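Local coordinates for protein amidohydrolase (Brucella melitensis biovar Abortus, PDB 4F0L) that probably catalyses metal-dependent hydrolytic deamination, and binds a ferric ion at the mouth of an amidohydrolase-type (beta/alpha)8 barrel, at residues 239-244 against 276-281; 164-169 against 214-219; 268-273 against 291-296. All blocks are in the same frame, centred on the assembly; numbering follows the deposited sequence.

Contact 1 (239-244 against 276-281); sequences HIHVAE and LIHATH. With FE (Fe (III) ion), chain E.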
ATOM      1  N   HIS B 239      21.440  -0.027  17.813  1.00 16.14           N
ATOM      2  CA  HIS B 239      20.587   0.640  16.823  1.00 16.26           C
ATOM      3  C   HIS B 239      20.597   2.127  17.048  1.00 16.94           C
ATOM      4  O   HIS B 239      20.679   2.585  18.198  1.00 17.56           O
ATOM      5  CB  HIS B 239      19.165   0.137  16.925  1.00 15.06           C
ATOM      6  CG  HIS B 239      18.973  -1.250  16.410  1.00 14.79           C
ATOM      7  ND1 HIS B 239      17.868  -1.611  15.697  1.00 14.12           N
ATOM      8  CD2 HIS B 239      19.739  -2.396  16.553  1.00 15.01           C
ATOM      9  CE1 HIS B 239      17.964  -2.885  15.355  1.00 14.07           C
ATOM     10  NE2 HIS B 239      19.101  -3.380  15.875  1.00 15.02           N
ATOM     11  N   ILE B 240      20.510   2.885  15.964  1.00 17.46           N
ATOM     12  CA  ILE B 240      20.510   4.351  16.024  1.00 18.35           C
ATOM     13  C   ILE B 240      19.771   4.913  14.830  1.00 18.28           C
ATOM     14  O   ILE B 240      19.964   4.427  13.732  1.00 17.75           O
ATOM     15  CB  ILE B 240      21.969   4.887  16.065  1.00 18.95           C
ATOM     16  CG1 ILE B 240      22.017   6.410  16.139  1.00 19.80           C
ATOM     17  CG2 ILE B 240      22.776   4.412  14.858  1.00 19.23           C
ATOM     18  CD1 ILE B 240      23.308   6.967  16.708  1.00 19.93           C
ATOM     19  N   HIS B 241      18.952   5.954  15.026  1.00 19.24           N
ATOM     20  CA  HIS B 241      18.366   6.689  13.895  1.00 20.60           C
ATOM     21  C   HIS B 241      19.460   7.499  13.258  1.00 21.00           C
ATOM     22  O   HIS B 241      20.137   8.250  13.942  1.00 20.71           O
ATOM     23  CB  HIS B 241      17.286   7.720  14.310  1.00 22.49           C
ATOM     24  CG  HIS B 241      15.984   7.143  14.831  1.00 24.02           C
ATOM     25  ND1 HIS B 241      15.465   7.492  16.038  1.00 26.21           N
ATOM     26  CD2 HIS B 241      15.039   6.301  14.227  1.00 25.34           C
ATOM     27  CE1 HIS B 241      14.273   6.849  16.219  1.00 25.92           C
ATOM     28  NE2 HIS B 241      14.023   6.122  15.112  1.00 25.38           N
ATOM     29  N   VAL B 242      19.633   7.412  11.945  1.00 19.41           N
ATOM     30  CA  VAL B 242      20.579   8.298  11.292  1.00 20.02           C
ATOM     31  C   VAL B 242      20.160   8.736   9.862  1.00 19.93           C
ATOM     32  O   VAL B 242      19.657   7.942   9.052  1.00 20.16           O
ATOM     33  CB  VAL B 242      22.011   7.683  11.343  1.00 20.65           C
ATOM     34  CG1 VAL B 242      22.079   6.374  10.583  1.00 20.73           C
ATOM     35  CG2 VAL B 242      23.005   8.664  10.794  1.00 21.44           C
ATOM     36  N   ALA B 243      20.354  10.026   9.559  1.00 20.06           N
ATOM     37  CA  ALA B 243      20.169  10.538   8.202  1.00 20.18           C
ATOM     38  C   ALA B 243      18.736  10.375   7.635  1.00 19.86           C
ATOM     39  O   ALA B 243      18.541  10.237   6.424  1.00 18.40           O
ATOM     40  CB  ALA B 243      21.195   9.911   7.279  1.00 19.95           C
ATOM     41  N   GLU B 244      17.745  10.456   8.515  1.00 19.88           N
ATOM     42  CA  GLU B 244      16.342  10.279   8.119  1.00 21.13           C
ATOM     43  C   GLU B 244      15.785  11.459   7.307  1.00 21.76           C
ATOM     44  O   GLU B 244      15.075  11.242   6.293  1.00 21.49           O
ATOM     45  CB  GLU B 244      15.425  10.006   9.333  1.00 21.02           C
ATOM     46  CG  GLU B 244      13.979   9.729   8.899  1.00 20.74           C
ATOM     47  CD  GLU B 244      12.997   9.511  10.050  1.00 21.33           C
ATOM     48  OE1 GLU B 244      11.792   9.246   9.798  1.00 20.84           O
ATOM     49  OE2 GLU B 244      13.421   9.582  11.215  1.00 22.72           O
ATOM     50  N   LEU B 276      21.485   0.807  11.333  1.00 16.91           N
ATOM     51  CA  LEU B 276      21.303   2.249  11.189  1.00 17.25           C
ATOM     52  C   LEU B 276      19.936   2.407  10.628  1.00 16.81           C
ATOM     53  O   LEU B 276      19.664   1.969   9.516  1.00 16.96           O
ATOM     54  CB  LEU B 276      22.342   2.861  10.246  1.00 17.32           C
ATOM     55  CG  LEU B 276      23.814   2.563  10.506  1.00 17.94           C
ATOM     56  CD1 LEU B 276      24.713   3.465   9.637  1.00 17.36           C
ATOM     57  CD2 LEU B 276      24.147   2.655  11.985  1.00 17.71           C
ATOM     58  N   ILE B 277      19.065   3.014  11.414  1.00 16.67           N
ATOM     59  CA  ILE B 277      17.652   3.150  11.063  1.00 16.06           C
ATOM     60  C   ILE B 277      17.460   4.309  10.058  1.00 16.39           C
ATOM     61  O   ILE B 277      17.987   5.416  10.238  1.00 15.99           O
ATOM     62  CB  ILE B 277      16.773   3.367  12.317  1.00 15.57           C
ATOM     63  CG1 ILE B 277      17.102   2.312  13.384  1.00 16.20           C
ATOM     64  CG2 ILE B 277      15.278   3.289  11.952  1.00 15.60           C
ATOM     65  CD1 ILE B 277      16.790   0.883  12.939  1.00 15.36           C
ATOM     66  N   HIS B 278      16.700   4.026   9.001  1.00 16.31           N
ATOM     67  CA  HIS B 278      16.499   4.942   7.861  1.00 16.92           C
ATOM     68  C   HIS B 278      17.685   5.039   6.943  1.00 17.15           C
ATOM     69  O   HIS B 278      17.648   4.484   5.814  1.00 16.72           O
ATOM     70  CB  HIS B 278      15.973   6.327   8.293  1.00 17.26           C
ATOM     71  CG  HIS B 278      14.773   6.248   9.197  1.00 17.66           C
ATOM     72  ND1 HIS B 278      13.638   5.629   8.828  1.00 17.31           N
ATOM     73  CD2 HIS B 278      14.577   6.699  10.508  1.00 18.50           C
ATOM     74  CE1 HIS B 278      12.745   5.688   9.836  1.00 17.40           C
ATOM     75  NE2 HIS B 278      13.332   6.329  10.878  1.00 18.36           N
ATOM     76  N   ALA B 279      18.744   5.735   7.381  1.00 17.65           N
ATOM     77  CA  ALA B 279      19.919   5.949   6.543  1.00 18.22           C
ATOM     78  C   ALA B 279      19.448   6.431   5.169  1.00 18.42           C
ATOM     79  O   ALA B 279      19.992   6.024   4.150  1.00 18.81           O
ATOM     80  CB  ALA B 279      20.723   4.666   6.391  1.00 18.21           C
ATOM     81  N   THR B 280      18.452   7.329   5.166  1.00 18.22           N
ATOM     82  CA  THR B 280      17.739   7.698   3.947  1.00 17.71           C
ATOM     83  C   THR B 280      18.536   8.634   3.036  1.00 19.76           C
ATOM     84  O   THR B 280      18.438   8.511   1.809  1.00 20.46           O
ATOM     85  CB  THR B 280      16.407   8.363   4.287  1.00 17.44           C
ATOM     86  OG1 THR B 280      15.717   7.522   5.228  1.00 15.83           O
ATOM     87  CG2 THR B 280      15.557   8.637   3.014  1.00 16.54           C
ATOM     88  N   HIS B 281      19.314   9.537   3.615  1.00 20.13           N
ATOM     89  CA  HIS B 281      20.069  10.496   2.838  1.00 22.48           C
ATOM     90  C   HIS B 281      21.532  10.187   2.985  1.00 22.58           C
ATOM     91  O   HIS B 281      22.205  10.640   3.927  1.00 23.57           O
ATOM     92  CB  HIS B 281      19.728  11.938   3.258  1.00 23.52           C
ATOM     93  CG  HIS B 281      18.254  12.245   3.178  1.00 23.66           C
ATOM     94  ND1 HIS B 281      17.657  12.662   2.041  1.00 24.58           N
ATOM     95  CD2 HIS B 281      17.248  12.105   4.118  1.00 22.94           C
ATOM     96  CE1 HIS B 281      16.330  12.795   2.245  1.00 23.42           C
ATOM     97  NE2 HIS B 281      16.075  12.456   3.515  1.00 23.64           N
TER
HETATM   98 FE    FE E 501      11.862   5.353  14.569  1.00 32.76          FE
HETATM   99  O   HOH W   1      11.924   6.478  12.708  1.00 25.98           O
HETATM  100  O   HOH W   2      10.827   7.348  14.921  1.00 32.69           O
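The strand ending at V242 runs parallel to 276-281, and their backbones are laced together as neighbouring barrel staves. I277 N gives a nearly straight bond to I240 O (2.9 Å), although it approaches from above that carbonyl's plane. V242 N returns one to I277 O (3.1 Å), this time within the carbonyl plane. Beyond the strands both chains curl through positive phi, at A243 in one and at H278 and A279 in the other, and A243 O takes the backbone N of H281 (3.0 Å) together with a weak bond from T280 N.

On the face bearing H241 and I277, H241 NE2 binds the iron at 2.4 Å; H65, H67, D329 and two waters complete the site. The H278 ring lies alongside, rim to rim with H241 and its plane turned by only 9°. Its NE2 is 2.3 Å from one of the metal-bound waters, while ND1 is bonded to E304. E244 extends fully, CG anti to the backbone N (chi1 -176°), and lays its carboxylate over one face of H278, the planes 23° apart. CD2 of H278 is 3.2 Å from E244 OE2. This is stacking, not hydrogen bonding, and the negative charge would probably favour a positive imidazole. I277 CG2 touches the other face.

Apolar packing fills the reverse side, where V242 CG1 meets L276 CB (3.5 Å) and I240 CG2 meets L276 CD2 (3.6 Å). Helix 260-267 closes over this side through L264 and V261, while helix 246-256 abuts V242 and H281 and bonds A243 N through E248.

Contact 2 (164-169 against 214-219); sequences LPVFYA and APHSLR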
ATOM      1  N   LEU B 164      15.491  -2.874  22.777  1.00 15.36           N
ATOM      2  CA  LEU B 164      16.553  -1.907  22.514  1.00 15.56           C
ATOM      3  C   LEU B 164      16.239  -0.586  23.265  1.00 15.93           C
ATOM      4  O   LEU B 164      15.715   0.373  22.683  1.00 15.82           O
ATOM      5  CB  LEU B 164      16.643  -1.669  21.003  1.00 15.05           C
ATOM      6  CG  LEU B 164      16.938  -2.914  20.146  1.00 15.32           C
ATOM      7  CD1 LEU B 164      16.622  -2.616  18.682  1.00 15.09           C
ATOM      8  CD2 LEU B 164      18.363  -3.444  20.303  1.00 15.97           C
ATOM      9  N   PRO B 165      16.473  -0.568  24.572  1.00 16.20           N
ATOM     10  CA  PRO B 165      16.200   0.657  25.329  1.00 16.63           C
ATOM     11  C   PRO B 165      17.033   1.797  24.774  1.00 17.63           C
ATOM     12  O   PRO B 165      18.229   1.622  24.515  1.00 20.01           O
ATOM     13  CB  PRO B 165      16.655   0.292  26.751  1.00 17.00           C
ATOM     14  CG  PRO B 165      16.517  -1.199  26.813  1.00 16.66           C
ATOM     15  CD  PRO B 165      17.000  -1.622  25.455  1.00 16.51           C
ATOM     16  N   VAL B 166      16.402   2.949  24.621  1.00 17.98           N
ATOM     17  CA  VAL B 166      16.992   4.104  23.970  1.00 17.99           C
ATOM     18  C   VAL B 166      17.704   5.070  24.962  1.00 19.40           C
ATOM     19  O   VAL B 166      17.178   5.426  26.065  1.00 19.67           O
ATOM     20  CB  VAL B 166      15.902   4.880  23.215  1.00 17.55           C
ATOM     21  CG1 VAL B 166      16.450   6.186  22.603  1.00 17.00           C
ATOM     22  CG2 VAL B 166      15.300   4.002  22.113  1.00 16.43           C
ATOM     23  N   PHE B 167      18.908   5.453  24.575  1.00 19.56           N
ATOM     24  CA  PHE B 167      19.637   6.469  25.292  1.00 21.21           C
ATOM     25  C   PHE B 167      19.374   7.790  24.606  1.00 22.27           C
ATOM     26  O   PHE B 167      19.629   7.928  23.407  1.00 22.77           O
ATOM     27  CB  PHE B 167      21.148   6.206  25.343  1.00 21.82           C
ATOM     28  CG  PHE B 167      21.875   7.287  26.088  1.00 22.57           C
ATOM     29  CD1 PHE B 167      21.886   7.296  27.469  1.00 23.15           C
ATOM     30  CD2 PHE B 167      22.402   8.369  25.406  1.00 23.33           C
ATOM     31  CE1 PHE B 167      22.487   8.328  28.171  1.00 23.88           C
ATOM     32  CE2 PHE B 167      22.994   9.409  26.084  1.00 24.17           C
ATOM     33  CZ  PHE B 167      23.039   9.386  27.478  1.00 24.87           C
ATOM     34  N   TYR B 168      18.905   8.761  25.383  1.00 24.48           N
ATOM     35  CA  TYR B 168      18.498  10.089  24.889  1.00 25.81           C
ATOM     36  C   TYR B 168      18.804  11.125  25.967  1.00 25.86           C
ATOM     37  O   TYR B 168      18.344  11.000  27.094  1.00 25.20           O
ATOM     38  CB  TYR B 168      16.991  10.065  24.641  1.00 27.69           C
ATOM     39  CG  TYR B 168      16.393  11.172  23.791  1.00 30.20           C
ATOM     40  CD1 TYR B 168      16.534  12.514  24.114  1.00 33.33           C
ATOM     41  CD2 TYR B 168      15.629  10.855  22.686  1.00 32.84           C
ATOM     42  CE1 TYR B 168      15.962  13.511  23.330  1.00 34.60           C
ATOM     43  CE2 TYR B 168      15.065  11.837  21.912  1.00 35.04           C
ATOM     44  CZ  TYR B 168      15.246  13.148  22.240  1.00 34.89           C
ATOM     45  OH  TYR B 168      14.646  14.082  21.443  1.00 43.81           O
ATOM     46  N   ALA B 169      19.581  12.147  25.630  1.00 25.86           N
ATOM     47  CA  ALA B 169      19.976  13.155  26.626  1.00 26.67           C
ATOM     48  C   ALA B 169      19.946  14.617  26.147  1.00 26.37           C
ATOM     49  O   ALA B 169      20.086  15.506  26.962  1.00 26.66           O
ATOM     50  CB  ALA B 169      21.364  12.823  27.155  1.00 25.93           C
ATOM     51  N   ALA B 214      20.080   1.437  22.182  1.00 16.97           N
ATOM     52  CA  ALA B 214      19.619   2.288  21.094  1.00 16.99           C
ATOM     53  C   ALA B 214      19.931   3.753  21.428  1.00 17.55           C
ATOM     54  O   ALA B 214      19.067   4.468  21.906  1.00 16.68           O
ATOM     55  CB  ALA B 214      18.122   2.103  20.840  1.00 15.16           C
ATOM     56  N   PRO B 215      21.172   4.201  21.157  1.00 18.47           N
ATOM     57  CA  PRO B 215      21.361   5.644  21.132  1.00 19.36           C
ATOM     58  C   PRO B 215      20.378   6.274  20.163  1.00 19.56           C
ATOM     59  O   PRO B 215      20.254   5.831  19.013  1.00 19.34           O
ATOM     60  CB  PRO B 215      22.807   5.812  20.647  1.00 20.69           C
ATOM     61  CG  PRO B 215      23.217   4.487  20.091  1.00 20.54           C
ATOM     62  CD  PRO B 215      22.392   3.460  20.805  1.00 19.45           C
ATOM     63  N   HIS B 216      19.634   7.270  20.608  1.00 20.48           N
ATOM     64  CA  HIS B 216      18.498   7.728  19.790  1.00 21.99           C
ATOM     65  C   HIS B 216      18.891   8.196  18.409  1.00 21.79           C
ATOM     66  O   HIS B 216      18.344   7.746  17.401  1.00 22.27           O
ATOM     67  CB  HIS B 216      17.752   8.837  20.488  1.00 23.72           C
ATOM     68  CG  HIS B 216      16.569   9.319  19.722  1.00 24.18           C
ATOM     69  ND1 HIS B 216      16.629  10.380  18.878  1.00 26.62           N
ATOM     70  CD2 HIS B 216      15.278   8.822  19.648  1.00 24.50           C
ATOM     71  CE1 HIS B 216      15.417  10.559  18.304  1.00 25.96           C
ATOM     72  NE2 HIS B 216      14.592   9.606  18.771  1.00 24.99           N
ATOM     73  N   SER B 217      19.858   9.094  18.372  1.00 22.73           N
ATOM     74  CA  SER B 217      20.301   9.752  17.133  1.00 22.61           C
ATOM     75  C   SER B 217      21.520  10.569  17.468  1.00 23.62           C
ATOM     76  O   SER B 217      21.838  10.771  18.660  1.00 24.45           O
ATOM     77  CB  SER B 217      19.227  10.699  16.607  1.00 22.29           C
ATOM     78  OG  SER B 217      19.057  11.760  17.523  1.00 23.05           O
ATOM     79  N   LEU B 218      22.174  11.091  16.443  1.00 23.69           N
ATOM     80  CA  LEU B 218      23.360  11.890  16.681  1.00 25.52           C
ATOM     81  C   LEU B 218      23.045  13.213  17.376  1.00 26.55           C
ATOM     82  O   LEU B 218      23.888  13.755  18.076  1.00 26.90           O
ATOM     83  CB  LEU B 218      24.136  12.118  15.384  1.00 25.84           C
ATOM     84  CG  LEU B 218      24.707  10.831  14.754  1.00 25.49           C
ATOM     85  CD1 LEU B 218      25.339  11.147  13.403  1.00 26.53           C
ATOM     86  CD2 LEU B 218      25.680  10.115  15.686  1.00 24.63           C
ATOM     87  N   ARG B 219      21.829  13.720  17.186  1.00 27.94           N
ATOM     88  CA  ARG B 219      21.392  14.961  17.851  1.00 29.52           C
ATOM     89  C   ARG B 219      21.227  14.762  19.336  1.00 28.08           C
ATOM     90  O   ARG B 219      21.436  15.680  20.134  1.00 29.90           O
ATOM     91  CB  ARG B 219      19.988  15.394  17.379  1.00 30.49           C
ATOM     92  CG  ARG B 219      19.884  15.936  15.989  1.00 34.08           C
ATOM     93  CD  ARG B 219      18.529  16.625  15.867  1.00 36.89           C
ATOM     94  NE  ARG B 219      18.270  16.880  14.454  1.00 38.34           N
ATOM     95  CZ  ARG B 219      18.629  17.986  13.804  1.00 38.99           C
ATOM     96  NH1 ARG B 219      19.206  19.017  14.430  1.00 40.15           N
ATOM     97  NH2 ARG B 219      18.377  18.069  12.509  1.00 39.74           N
TER
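Strands 160-167 and 210-215 are adjacent parallel staves of the amidohydrolase barrel, joined by a beta-alpha-beta crossover that includes helix 189-203. Three backbone hydrogen bonds hold them in register, V166 beside A214 and F167 beside P215. A214 N donates to P165 O (3.0 Å) and F167 N to A214 O (2.8 Å), both donors standing well out of the carbonyl planes. The last bond is better aimed: H216 N reaches F167 O at 2.9 Å within the carbonyl plane. A214 O is gripped a second time by a CA-H...O contact from V166 CA (2.9 Å), so this buried carbonyl serves two consecutive residues.

Apolar contacts gather on the face carrying V166 and A214. V166 CG2, beside the backbone N, touches A214 CB at 3.6 Å. The other branch, CG1, is anti to the backbone N (chi1 175°) and packs against H216 CB, arriving at the edge of the imidazole. F128 of the next strand, 122-129, packs on V166, A214 and H216 alike.

The aromatic interaction lies past the strand ends, where the barrel opens toward the metal. Both Y168 and H216 have CG anti to the backbone N, so the two rings rise side by side. Y168 turns an edge onto the imidazole face, an edge-to-face pair with planes 51° apart and centroids 4.6 Å apart; Y168 CE2 stands over the centre of that ring. H216 in turn meets the iron ligand H241 edge-to-face, which makes it a second-shell neighbour of the site. Its rotation is fixed by a hydrogen bond of 3.1 Å between H216 ND1 and S217 OG, a hydroxyl also bonded to A220 N.

Contact 3 (268-273 against 291-296); sequences QDVTAR and AKAGAI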
ATOM      1  N   GLN B 268      33.005   5.579  15.170  1.00 34.99           N
ATOM      2  CA  GLN B 268      32.688   4.329  15.844  1.00 34.67           C
ATOM      3  C   GLN B 268      33.163   3.188  14.961  1.00 35.83           C
ATOM      4  O   GLN B 268      33.248   3.317  13.738  1.00 34.58           O
ATOM      5  CB  GLN B 268      31.185   4.227  16.101  1.00 33.85           C
ATOM      6  CG  GLN B 268      30.656   5.200  17.140  1.00 33.65           C
ATOM      7  CD  GLN B 268      31.134   4.874  18.552  1.00 35.57           C
ATOM      8  OE1 GLN B 268      31.315   3.706  18.914  1.00 37.38           O
ATOM      9  NE2 GLN B 268      31.356   5.909  19.355  1.00 35.04           N
ATOM     10  N   ASP B 269      33.490   2.072  15.596  1.00 37.58           N
ATOM     11  CA  ASP B 269      33.812   0.831  14.886  1.00 38.31           C
ATOM     12  C   ASP B 269      32.517   0.149  14.406  1.00 33.95           C
ATOM     13  O   ASP B 269      32.016  -0.778  15.058  1.00 35.94           O
ATOM     14  CB  ASP B 269      34.587  -0.094  15.840  1.00 40.58           C
ATOM     15  CG  ASP B 269      35.149  -1.320  15.145  1.00 43.58           C
ATOM     16  OD1 ASP B 269      35.309  -1.296  13.903  1.00 43.42           O
ATOM     17  OD2 ASP B 269      35.434  -2.313  15.852  1.00 47.20           O
ATOM     18  N   VAL B 270      31.961   0.609  13.288  1.00 30.80           N
ATOM     19  CA  VAL B 270      30.632   0.139  12.837  1.00 27.71           C
ATOM     20  C   VAL B 270      30.786  -1.231  12.190  1.00 27.14           C
ATOM     21  O   VAL B 270      31.652  -1.418  11.363  1.00 27.26           O
ATOM     22  CB  VAL B 270      29.972   1.146  11.876  1.00 26.26           C
ATOM     23  CG1 VAL B 270      28.612   0.649  11.357  1.00 25.41           C
ATOM     24  CG2 VAL B 270      29.785   2.490  12.575  1.00 25.96           C
ATOM     25  N   THR B 271      29.972  -2.194  12.605  1.00 26.17           N
ATOM     26  CA  THR B 271      29.989  -3.568  12.057  1.00 26.15           C
ATOM     27  C   THR B 271      28.530  -4.067  11.903  1.00 24.91           C
ATOM     28  O   THR B 271      27.614  -3.293  12.064  1.00 23.49           O
ATOM     29  CB  THR B 271      30.743  -4.530  12.989  1.00 27.43           C
ATOM     30  OG1 THR B 271      30.035  -4.595  14.223  1.00 28.32           O
ATOM     31  CG2 THR B 271      32.159  -4.096  13.267  1.00 28.54           C
ATOM     32  N   ALA B 272      28.345  -5.357  11.610  1.00 25.63           N
ATOM     33  CA  ALA B 272      27.040  -6.010  11.562  1.00 24.65           C
ATOM     34  C   ALA B 272      26.311  -5.982  12.915  1.00 24.08           C
ATOM     35  O   ALA B 272      25.130  -6.317  13.001  1.00 23.62           O
ATOM     36  CB  ALA B 272      27.190  -7.458  11.050  1.00 24.45           C
ATOM     37  N   ARG B 273      27.019  -5.580  13.971  1.00 24.32           N
ATOM     38  CA  ARG B 273      26.411  -5.373  15.288  1.00 23.33           C
ATOM     39  C   ARG B 273      25.440  -4.173  15.233  1.00 21.61           C
ATOM     40  O   ARG B 273      24.527  -4.061  16.060  1.00 20.03           O
ATOM     41  CB  ARG B 273      27.547  -5.135  16.298  1.00 24.84           C
ATOM     42  CG  ARG B 273      27.163  -4.899  17.728  1.00 25.21           C
ATOM     43  CD  ARG B 273      28.351  -4.338  18.525  1.00 26.22           C
ATOM     44  NE  ARG B 273      27.864  -4.003  19.855  1.00 26.90           N
ATOM     45  CZ  ARG B 273      28.275  -3.004  20.613  1.00 27.07           C
ATOM     46  NH1 ARG B 273      29.247  -2.207  20.223  1.00 26.86           N
ATOM     47  NH2 ARG B 273      27.679  -2.812  21.788  1.00 28.02           N
ATOM     48  N   ALA B 291      27.786  -0.339   3.680  1.00 22.53           N
ATOM     49  CA  ALA B 291      27.652  -1.716   3.268  1.00 23.23           C
ATOM     50  C   ALA B 291      28.934  -2.500   3.559  1.00 25.30           C
ATOM     51  O   ALA B 291      28.876  -3.635   4.024  1.00 26.96           O
ATOM     52  CB  ALA B 291      27.285  -1.799   1.777  1.00 22.97           C
ATOM     53  N   LYS B 292      30.089  -1.903   3.303  1.00 26.64           N
ATOM     54  CA  LYS B 292      31.368  -2.614   3.456  1.00 27.77           C
ATOM     55  C   LYS B 292      31.636  -2.879   4.924  1.00 28.26           C
ATOM     56  O   LYS B 292      32.219  -3.915   5.272  1.00 28.64           O
ATOM     57  CB  LYS B 292      32.530  -1.814   2.854  1.00 28.06           C
ATOM     58  N   ALA B 293      31.234  -1.932   5.776  1.00 27.64           N
ATOM     59  CA  ALA B 293      31.343  -2.100   7.231  1.00 28.11           C
ATOM     60  C   ALA B 293      30.436  -3.213   7.752  1.00 27.76           C
ATOM     61  O   ALA B 293      30.701  -3.759   8.819  1.00 29.24           O
ATOM     62  CB  ALA B 293      31.013  -0.814   7.938  1.00 27.94           C
ATOM     63  N   GLY B 294      29.375  -3.543   7.013  1.00 26.26           N
ATOM     64  CA  GLY B 294      28.465  -4.626   7.391  1.00 25.21           C
ATOM     65  C   GLY B 294      27.255  -4.197   8.207  1.00 23.68           C
ATOM     66  O   GLY B 294      26.484  -5.049   8.659  1.00 23.16           O
ATOM     67  N   ALA B 295      27.088  -2.884   8.411  1.00 22.63           N
ATOM     68  CA  ALA B 295      25.954  -2.339   9.162  1.00 21.34           C
ATOM     69  C   ALA B 295      24.674  -2.670   8.429  1.00 19.82           C
ATOM     70  O   ALA B 295      24.637  -2.630   7.219  1.00 20.42           O
ATOM     71  CB  ALA B 295      26.083  -0.831   9.300  1.00 21.55           C
ATOM     72  N   ILE B 296      23.630  -3.029   9.167  1.00 18.44           N
ATOM     73  CA  ILE B 296      22.346  -3.355   8.551  1.00 16.99           C
ATOM     74  C   ILE B 296      21.518  -2.092   8.403  1.00 16.15           C
ATOM     75  O   ILE B 296      21.414  -1.316   9.367  1.00 15.85           O
ATOM     76  CB  ILE B 296      21.529  -4.312   9.416  1.00 16.63           C
ATOM     77  CG1 ILE B 296      22.318  -5.602   9.673  1.00 16.96           C
ATOM     78  CG2 ILE B 296      20.158  -4.555   8.765  1.00 15.36           C
ATOM     79  CD1 ILE B 296      22.757  -6.320   8.415  1.00 16.79           C
TER
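R273 NH2 is the most firmly held polar atom here, gripped by two backbone carbonyls, T230 O and L233 O, while NE of the same guanidinium bonds A236 O. The side chain gets there almost fully extended, its CB directed away from 291-296 and CG anti to the backbone N (chi1 -180°). Its own backbone N is held as well: it donates to T271 OG1 (3.2 Å, 160° at the hydrogen), forming an ST turn that bends the chain just before strand 274-276.

Across the contact no conventional hydrogen bond forms, and the polar backbone atoms instead meet CA-H groups. T271 CA points its hydrogen at A293 O (3.3 Å), the straightest of three such contacts. A272 CA approaches G294 O at 3.1 Å, and A295 CA meets T271 O at 3.5 Å.

The two segments are successive alpha-beta loops of the barrel, one leading from helix 260-267 into strand 274-276, the other from helix 284-293 into strand 296-299; such loops lie at the barrel end remote from the metal. Helix 284-293 finishes in a Schellman motif. G294, with only hydrogens on CA and at positive phi (93°), lets the T271-A272 backbone pass close by.

The apolar part is small. V270 CG1, anti to the backbone N, packs on A295 CB at 3.6 Å and only loosely on A293 CB. A293 CB itself comes down on V270 O at 3.5 Å. Nearby, I378 of helix 364-379 touches both A272 and I296.

How the contacts relate
Going from the N terminus, contact 2 comes first, closing the excursion through helix 189-203 that separates strands 160-167 and 210-215. Contact 1 opens only after it is complete, and spans helices 246-256 and 260-267. Contact 3 starts inside that span and ends beyond it, around strand 274-276 and helix 284-293, so contacts 1 and 3 cross. Strand 238-242 links the first two: H241 N lies 3.0 Å from H216 O, probably a hydrogen bond. L276 N similarly meets I296 O at 2.9 Å, joining contact 1 to contact 3. Contacts 2 and 3 do not touch. Together they tie consecutive barrel staves, from the metal end to the loops beneath.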